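Muramoyltetrapeptide carboxypeptidase (Oxalobacter formigenes OXCC13, PDB 6UUK) probably acts as a serine-type LD-carboxypeptidase of the S66 family, cleaving the terminal D-alanine from muramoyl tetrapeptides of peptidoglycan. Local coordinates at residues I56-S68 with R93-S105. Sequence-based numbering, arbitrary orientation.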
ATOM      1  N   ILE B  56      30.414  14.242   3.051  1.00 33.76           N
ATOM      2  CA  ILE B  56      29.197  13.530   2.683  1.00 30.85           C
ATOM      3  C   ILE B  56      29.521  12.057   2.478  1.00 26.41           C
ATOM      4  O   ILE B  56      30.636  11.693   2.093  1.00 34.74           O
ATOM      5  CB  ILE B  56      28.544  14.124   1.415  1.00 26.67           C
ATOM      6  CG1 ILE B  56      29.561  14.201   0.276  1.00 27.38           C
ATOM      7  CG2 ILE B  56      27.953  15.495   1.704  1.00 32.08           C
ATOM      8  CD1 ILE B  56      29.062  14.948  -0.937  1.00 37.30           C
ATOM      9  N   ALA B  57      28.531  11.207   2.741  1.00 19.98           N
ATOM     10  CA  ALA B  57      28.657   9.766   2.573  1.00 23.10           C
ATOM     11  C   ALA B  57      27.547   9.267   1.661  1.00 22.16           C
ATOM     12  O   ALA B  57      26.385   9.652   1.822  1.00 26.07           O
ATOM     13  CB  ALA B  57      28.599   9.041   3.919  1.00 21.75           C
ATOM     14  N   ILE B  58      27.908   8.409   0.710  1.00 26.59           N
ATOM     15  CA  ILE B  58      26.964   7.840  -0.245  1.00 27.32           C
ATOM     16  C   ILE B  58      26.674   6.404   0.170  1.00 32.74           C
ATOM     17  O   ILE B  58      27.595   5.588   0.299  1.00 25.77           O
ATOM     18  CB  ILE B  58      27.510   7.903  -1.680  1.00 30.12           C
ATOM     19  N   ILE B  59      25.396   6.095   0.380  1.00 34.75           N
ATOM     20  CA  ILE B  59      24.959   4.770   0.797  1.00 31.96           C
ATOM     21  C   ILE B  59      23.877   4.291  -0.158  1.00 29.45           C
ATOM     22  O   ILE B  59      23.103   5.087  -0.701  1.00 29.32           O
ATOM     23  CB  ILE B  59      24.448   4.771   2.258  1.00 38.97           C
ATOM     24  CG1 ILE B  59      25.521   5.319   3.198  1.00 34.55           C
ATOM     25  CG2 ILE B  59      24.045   3.373   2.701  1.00 39.24           C
ATOM     26  CD1 ILE B  59      25.181   5.167   4.663  1.00 44.27           C
ATOM     27  N   ALA B  60      23.836   2.975  -0.379  1.00 29.57           N
ATOM     28  CA  ALA B  60      22.840   2.336  -1.234  1.00 29.23           C
ATOM     29  C   ALA B  60      21.886   1.514  -0.375  1.00 31.23           C
ATOM     30  O   ALA B  60      22.100   0.309  -0.179  1.00 29.90           O
ATOM     31  CB  ALA B  60      23.517   1.456  -2.287  1.00 37.76           C
ATOM     32  N   PRO B  61      20.817   2.114   0.160  1.00 35.10           N
ATOM     33  CA  PRO B  61      19.883   1.337   0.988  1.00 38.46           C
ATOM     34  C   PRO B  61      18.939   0.455   0.190  1.00 36.53           C
ATOM     35  O   PRO B  61      18.391  -0.500   0.756  1.00 35.69           O
ATOM     36  CB  PRO B  61      19.108   2.421   1.747  1.00 32.08           C
ATOM     37  CG  PRO B  61      19.116   3.584   0.814  1.00 37.65           C
ATOM     38  CD  PRO B  61      20.437   3.536   0.082  1.00 38.67           C
ATOM     39  N   GLY B  62      18.743   0.734  -1.097  1.00 33.46           N
ATOM     40  CA  GLY B  62      17.855  -0.064  -1.920  1.00 36.71           C
ATOM     41  C   GLY B  62      18.541  -0.693  -3.114  1.00 29.42           C
ATOM     42  O   GLY B  62      19.307  -1.649  -2.967  1.00 30.42           O
ATOM     43  N   GLY B  63      18.273  -0.161  -4.307  1.00 31.03           N
ATOM     44  CA  GLY B  63      18.830  -0.705  -5.525  1.00 33.08           C
ATOM     45  C   GLY B  63      20.232  -0.200  -5.810  1.00 35.18           C
ATOM     46  O   GLY B  63      20.821   0.577  -5.058  1.00 34.23           O
ATOM     47  N   TYR B  64      20.772  -0.662  -6.934  1.00 34.69           N
ATOM     48  CA  TYR B  64      22.113  -0.306  -7.369  1.00 36.99           C
ATOM     49  C   TYR B  64      22.056   0.714  -8.501  1.00 33.45           C
ATOM     50  O   TYR B  64      21.023   0.915  -9.142  1.00 32.23           O
ATOM     51  CB  TYR B  64      22.895  -1.548  -7.819  1.00 32.72           C
ATOM     52  CG  TYR B  64      22.219  -2.355  -8.906  1.00 28.36           C
ATOM     53  CD1 TYR B  64      22.404  -2.047 -10.248  1.00 37.07           C
ATOM     54  CD2 TYR B  64      21.404  -3.434  -8.590  1.00 29.19           C
ATOM     55  CE1 TYR B  64      21.788  -2.784 -11.243  1.00 31.16           C
ATOM     56  CE2 TYR B  64      20.785  -4.177  -9.577  1.00 25.07           C
ATOM     57  CZ  TYR B  64      20.981  -3.848 -10.901  1.00 32.40           C
ATOM     58  OH  TYR B  64      20.368  -4.585 -11.887  1.00 26.40           O
ATOM     59  N   VAL B  65      23.196   1.355  -8.735  1.00 34.57           N
ATOM     60  CA  VAL B  65      23.346   2.363  -9.782  1.00 29.82           C
ATOM     61  C   VAL B  65      24.594   2.017 -10.587  1.00 35.50           C
ATOM     62  O   VAL B  65      25.606   1.605 -10.001  1.00 39.79           O
ATOM     63  CB  VAL B  65      23.421   3.777  -9.180  1.00 33.33           C
ATOM     64  CG1 VAL B  65      24.189   4.728 -10.089  1.00 35.03           C
ATOM     65  CG2 VAL B  65      22.024   4.313  -8.923  1.00 29.84           C
ATOM     66  N   PRO B  66      24.566   2.138 -11.916  1.00 38.33           N
ATOM     67  CA  PRO B  66      25.774   1.864 -12.703  1.00 28.42           C
ATOM     68  C   PRO B  66      26.933   2.746 -12.263  1.00 34.62           C
ATOM     69  O   PRO B  66      26.760   3.928 -11.958  1.00 32.40           O
ATOM     70  CB  PRO B  66      25.339   2.174 -14.142  1.00 24.45           C
ATOM     71  CG  PRO B  66      24.106   3.017 -14.007  1.00 34.04           C
ATOM     72  CD  PRO B  66      23.430   2.530 -12.765  1.00 41.45           C
ATOM     73  N   ASP B  67      28.128   2.149 -12.229  1.00 29.10           N
ATOM     74  CA  ASP B  67      29.303   2.856 -11.727  1.00 26.85           C
ATOM     75  C   ASP B  67      29.626   4.085 -12.567  1.00 31.66           C
ATOM     76  O   ASP B  67      30.235   5.036 -12.064  1.00 34.79           O
ATOM     77  CB  ASP B  67      30.502   1.908 -11.684  1.00 26.88           C
ATOM     78  CG  ASP B  67      31.742   2.560 -11.105  1.00 35.20           C
ATOM     79  OD1 ASP B  67      31.739   2.880  -9.898  1.00 32.35           O
ATOM     80  OD2 ASP B  67      32.720   2.752 -11.858  1.00 40.33           O
ATOM     81  N   SER B  68      29.225   4.089 -13.840  1.00 31.39           N
ATOM     82  CA  SER B  68      29.465   5.252 -14.687  1.00 25.44           C
ATOM     83  C   SER B  68      28.673   6.461 -14.207  1.00 24.30           C
ATOM     84  O   SER B  68      29.190   7.584 -14.194  1.00 19.89           O
ATOM     85  CB  SER B  68      29.113   4.924 -16.136  1.00 31.65           C
ATOM     86  OG  SER B  68      27.761   4.516 -16.253  1.00 37.62           O
ATOM     87  N   ARG B  93      27.381  -7.087  -4.585  1.00 44.27           N
ATOM     88  CA  ARG B  93      26.128  -6.807  -5.278  1.00 31.61           C
ATOM     89  C   ARG B  93      25.228  -8.037  -5.269  1.00 36.04           C
ATOM     90  O   ARG B  93      25.628  -9.115  -5.718  1.00 38.77           O
ATOM     91  CB  ARG B  93      26.421  -6.359  -6.708  1.00 38.72           C
ATOM     92  CG  ARG B  93      25.195  -6.063  -7.548  1.00 35.62           C
ATOM     93  CD  ARG B  93      25.602  -5.388  -8.849  1.00 29.30           C
ATOM     94  NE  ARG B  93      24.581  -5.502  -9.886  1.00 34.65           N
ATOM     95  CZ  ARG B  93      24.717  -5.024 -11.118  1.00 38.84           C
ATOM     96  NH1 ARG B  93      25.830  -4.394 -11.468  1.00 48.99           N
ATOM     97  NH2 ARG B  93      23.741  -5.174 -12.003  1.00 35.98           N
ATOM     98  N   HIS B  94      24.009  -7.871  -4.757  1.00 33.93           N
ATOM     99  CA  HIS B  94      23.122  -8.992  -4.449  1.00 29.44           C
ATOM    100  C   HIS B  94      21.781  -8.791  -5.149  1.00 31.52           C
ATOM    101  O   HIS B  94      20.927  -8.046  -4.659  1.00 32.10           O
ATOM    102  CB  HIS B  94      22.939  -9.126  -2.939  1.00 31.96           C
ATOM    103  CG  HIS B  94      22.413 -10.459  -2.507  1.00 29.72           C
ATOM    104  ND1 HIS B  94      21.070 -10.711  -2.335  1.00 29.09           N
ATOM    105  CD2 HIS B  94      23.055 -11.611  -2.204  1.00 39.97           C
ATOM    106  CE1 HIS B  94      20.906 -11.964  -1.947  1.00 35.93           C
ATOM    107  NE2 HIS B  94      22.095 -12.532  -1.860  1.00 40.44           N
ATOM    108  N   GLU B  95      21.607  -9.457  -6.288  1.00 29.43           N
ATOM    109  CA  GLU B  95      20.323  -9.545  -7.001  1.00 24.81           C
ATOM    110  C   GLU B  95      19.866  -8.135  -7.370  1.00 32.30           C
ATOM    111  O   GLU B  95      20.642  -7.383  -7.984  1.00 36.08           O
ATOM    112  CB  GLU B  95      19.344 -10.342  -6.147  1.00 27.16           C
ATOM    113  CG  GLU B  95      19.723 -11.790  -5.902  1.00 37.08           C
ATOM    114  CD  GLU B  95      18.728 -12.494  -4.999  1.00 40.51           C
ATOM    115  OE1 GLU B  95      19.159 -13.237  -4.092  1.00 39.85           O
ATOM    116  OE2 GLU B  95      17.511 -12.291  -5.190  1.00 42.30           O
ATOM    117  N   ARG B  96      18.636  -7.740  -7.034  1.00 27.22           N
ATOM    118  CA  ARG B  96      18.110  -6.425  -7.370  1.00 26.79           C
ATOM    119  C   ARG B  96      18.776  -5.312  -6.570  1.00 31.98           C
ATOM    120  O   ARG B  96      18.814  -4.167  -7.034  1.00 32.06           O
ATOM    121  CB  ARG B  96      16.595  -6.431  -7.138  1.00 25.88           C
ATOM    122  CG  ARG B  96      15.896  -5.086  -7.185  1.00 36.04           C
ATOM    123  CD  ARG B  96      14.467  -5.230  -6.689  1.00 29.36           C
ATOM    124  NE  ARG B  96      13.724  -3.975  -6.731  1.00 31.93           N
ATOM    125  CZ  ARG B  96      13.007  -3.569  -7.772  1.00 33.87           C
ATOM    126  NH1 ARG B  96      12.939  -4.318  -8.863  1.00 25.38           N
ATOM    127  NH2 ARG B  96      12.359  -2.413  -7.724  1.00 34.53           N
ATOM    128  N   PHE B  97      19.319  -5.627  -5.401  1.00 27.78           N
ATOM    129  CA  PHE B  97      19.895  -4.641  -4.500  1.00 24.71           C
ATOM    130  C   PHE B  97      21.400  -4.518  -4.724  1.00 29.48           C
ATOM    131  O   PHE B  97      22.038  -5.383  -5.330  1.00 33.34           O
ATOM    132  CB  PHE B  97      19.611  -5.023  -3.046  1.00 23.96           C
ATOM    133  CG  PHE B  97      18.254  -5.635  -2.839  1.00 22.67           C
ATOM    134  CD1 PHE B  97      17.144  -4.837  -2.615  1.00 28.97           C
ATOM    135  CD2 PHE B  97      18.088  -7.011  -2.871  1.00 19.20           C
ATOM    136  CE1 PHE B  97      15.896  -5.398  -2.427  1.00 18.35           C
ATOM    137  CE2 PHE B  97      16.842  -7.578  -2.686  1.00 17.38           C
ATOM    138  CZ  PHE B  97      15.744  -6.770  -2.462  1.00 12.35           C
ATOM    139  N   ALA B  98      21.962  -3.417  -4.221  1.00 26.73           N
ATOM    140  CA  ALA B  98      23.394  -3.178  -4.345  1.00 30.36           C
ATOM    141  C   ALA B  98      24.224  -4.069  -3.431  1.00 31.56           C
ATOM    142  O   ALA B  98      25.441  -4.157  -3.623  1.00 33.97           O
ATOM    143  CB  ALA B  98      23.712  -1.710  -4.057  1.00 24.86           C
ATOM    144  N   ALA B  99      23.601  -4.717  -2.451  1.00 26.07           N
ATOM    145  CA  ALA B  99      24.284  -5.637  -1.548  1.00 23.43           C
ATOM    146  C   ALA B  99      23.220  -6.398  -0.769  1.00 26.64           C
ATOM    147  O   ALA B  99      22.029  -6.086  -0.842  1.00 30.53           O
ATOM    148  CB  ALA B  99      25.240  -4.907  -0.601  1.00 22.03           C
ATOM    149  N   ASN B 100      23.666  -7.408  -0.026  1.00 27.72           N
ATOM    150  CA  ASN B 100      22.751  -8.166   0.810  1.00 24.08           C
ATOM    151  C   ASN B 100      22.265  -7.302   1.974  1.00 22.66           C
ATOM    152  O   ASN B 100      22.814  -6.236   2.269  1.00 26.79           O
ATOM    153  CB  ASN B 100      23.419  -9.442   1.324  1.00 22.78           C
ATOM    154  CG  ASN B 100      24.676  -9.163   2.123  1.00 20.69           C
ATOM    155  OD1 ASN B 100      24.615  -8.867   3.316  1.00 28.62           O
ATOM    156  ND2 ASN B 100      25.827  -9.265   1.468  1.00 29.57           N
ATOM    157  N   ASP B 101      21.208  -7.778   2.638  1.00 23.95           N
ATOM    158  CA  ASP B 101      20.600  -7.004   3.717  1.00 18.36           C
ATOM    159  C   ASP B 101      21.602  -6.717   4.829  1.00 25.74           C
ATOM    160  O   ASP B 101      21.626  -5.612   5.382  1.00 23.73           O
ATOM    161  CB  ASP B 101      19.384  -7.745   4.273  1.00 17.64           C
ATOM    162  CG  ASP B 101      18.388  -8.121   3.195  1.00 18.01           C
ATOM    163  OD1 ASP B 101      18.314  -7.406   2.175  1.00 24.57           O
ATOM    164  OD2 ASP B 101      17.677  -9.133   3.369  1.00 28.16           O
ATOM    165  N   GLU B 102      22.440  -7.699   5.164  1.00 27.99           N
ATOM    166  CA  GLU B 102      23.425  -7.500   6.220  1.00 18.46           C
ATOM    167  C   GLU B 102      24.545  -6.570   5.773  1.00 21.01           C
ATOM    168  O   GLU B 102      25.072  -5.803   6.586  1.00 28.14           O
ATOM    169  CB  GLU B 102      23.998  -8.844   6.671  1.00 31.93           C
ATOM    170  CG  GLU B 102      22.963  -9.829   7.206  1.00 34.55           C
ATOM    171  CD  GLU B 102      22.197 -10.537   6.102  1.00 31.76           C
ATOM    172  OE1 GLU B 102      22.635 -10.466   4.934  1.00 29.74           O
ATOM    173  OE2 GLU B 102      21.156 -11.160   6.401  1.00 34.21           O
ATOM    174  N   GLU B 103      24.921  -6.621   4.493  1.00 21.89           N
ATOM    175  CA  GLU B 103      25.971  -5.735   4.005  1.00 20.38           C
ATOM    176  C   GLU B 103      25.462  -4.309   3.847  1.00 20.67           C
ATOM    177  O   GLU B 103      26.162  -3.354   4.204  1.00 20.28           O
ATOM    178  CB  GLU B 103      26.532  -6.257   2.682  1.00 20.09           C
ATOM    179  CG  GLU B 103      27.640  -5.395   2.094  1.00 24.92           C
ATOM    180  CD  GLU B 103      28.866  -5.316   2.988  1.00 31.64           C
ATOM    181  OE1 GLU B 103      29.122  -6.279   3.741  1.00 39.97           O
ATOM    182  OE2 GLU B 103      29.574  -4.287   2.937  1.00 25.62           O
ATOM    183  N   ARG B 104      24.247  -4.143   3.315  1.00 20.19           N
ATOM    184  CA  ARG B 104      23.663  -2.808   3.230  1.00 18.36           C
ATOM    185  C   ARG B 104      23.460  -2.207   4.613  1.00 23.20           C
ATOM    186  O   ARG B 104      23.594  -0.992   4.789  1.00 26.04           O
ATOM    187  CB  ARG B 104      22.334  -2.849   2.472  1.00 24.83           C
ATOM    188  CG  ARG B 104      22.439  -3.326   1.036  1.00 25.58           C
ATOM    189  CD  ARG B 104      21.193  -2.968   0.237  1.00 25.46           C
ATOM    190  NE  ARG B 104      19.960  -3.323   0.935  1.00 19.51           N
ATOM    191  CZ  ARG B 104      19.392  -4.525   0.891  1.00 19.07           C
ATOM    192  NH1 ARG B 104      19.950  -5.499   0.186  1.00 20.19           N
ATOM    193  NH2 ARG B 104      18.268  -4.754   1.556  1.00 13.66           N
ATOM    194  N   SER B 105      23.141  -3.040   5.607  1.00 15.15           N
ATOM    195  CA  SER B 105      22.967  -2.535   6.964  1.00 20.89           C
ATOM    196  C   SER B 105      24.297  -2.102   7.565  1.00 24.61           C
ATOM    197  O   SER B 105      24.375  -1.066   8.235  1.00 27.76           O
ATOM    198  CB  SER B 105      22.307  -3.601   7.837  1.00 23.91           C
ATOM    199  OG  SER B 105      21.147  -4.120   7.217  1.00 26.81           O
TER
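At the C-terminal end of strand 55-59, in the mixed sheet of the N-terminal domain, the loop A60-P66 packs against the turn H94-F97 and the start of helix 101-111. The R93 guanidinium makes a cation-pi contact over one face of the Y64 ring, its CZ 3.9 Å from the ring centroid and the two planes 31° apart. R93 reaches there with CG anti to its backbone N (chi1 179°) and an extended chain. Along the ring's CD2-CE2 side runs the backbone of the type II' turn, R96 O lying 3.1 Å from Y64 CD2. A98 CB fits between Y64 CB and A60 CB, 3.6 Å from the latter. Two weak hydrogen bonds cross the contact: backbone A98 N donates to G62 O over 3.4 Å, and the side-chain NE of R104 to P61 O over 3.2 Å at a bent 130°. A bend at chi3 brings the R104 guanidinium between F97 CD1 and D101 CA, where its NH2 forms a salt bridge with D101 OD1 (2.7 Å). A leucine at Y64 would probably leave the R93 guanidinium without its aromatic partner, and would remove the ring that stacks on Y287 of the second subunit. R96, whose NH2 bonds G126 O, also pairs with D288 of that subunit. Such loops gather at the C-terminal edge of the parallel strands of an alpha/beta sheet, here at the dimer interface.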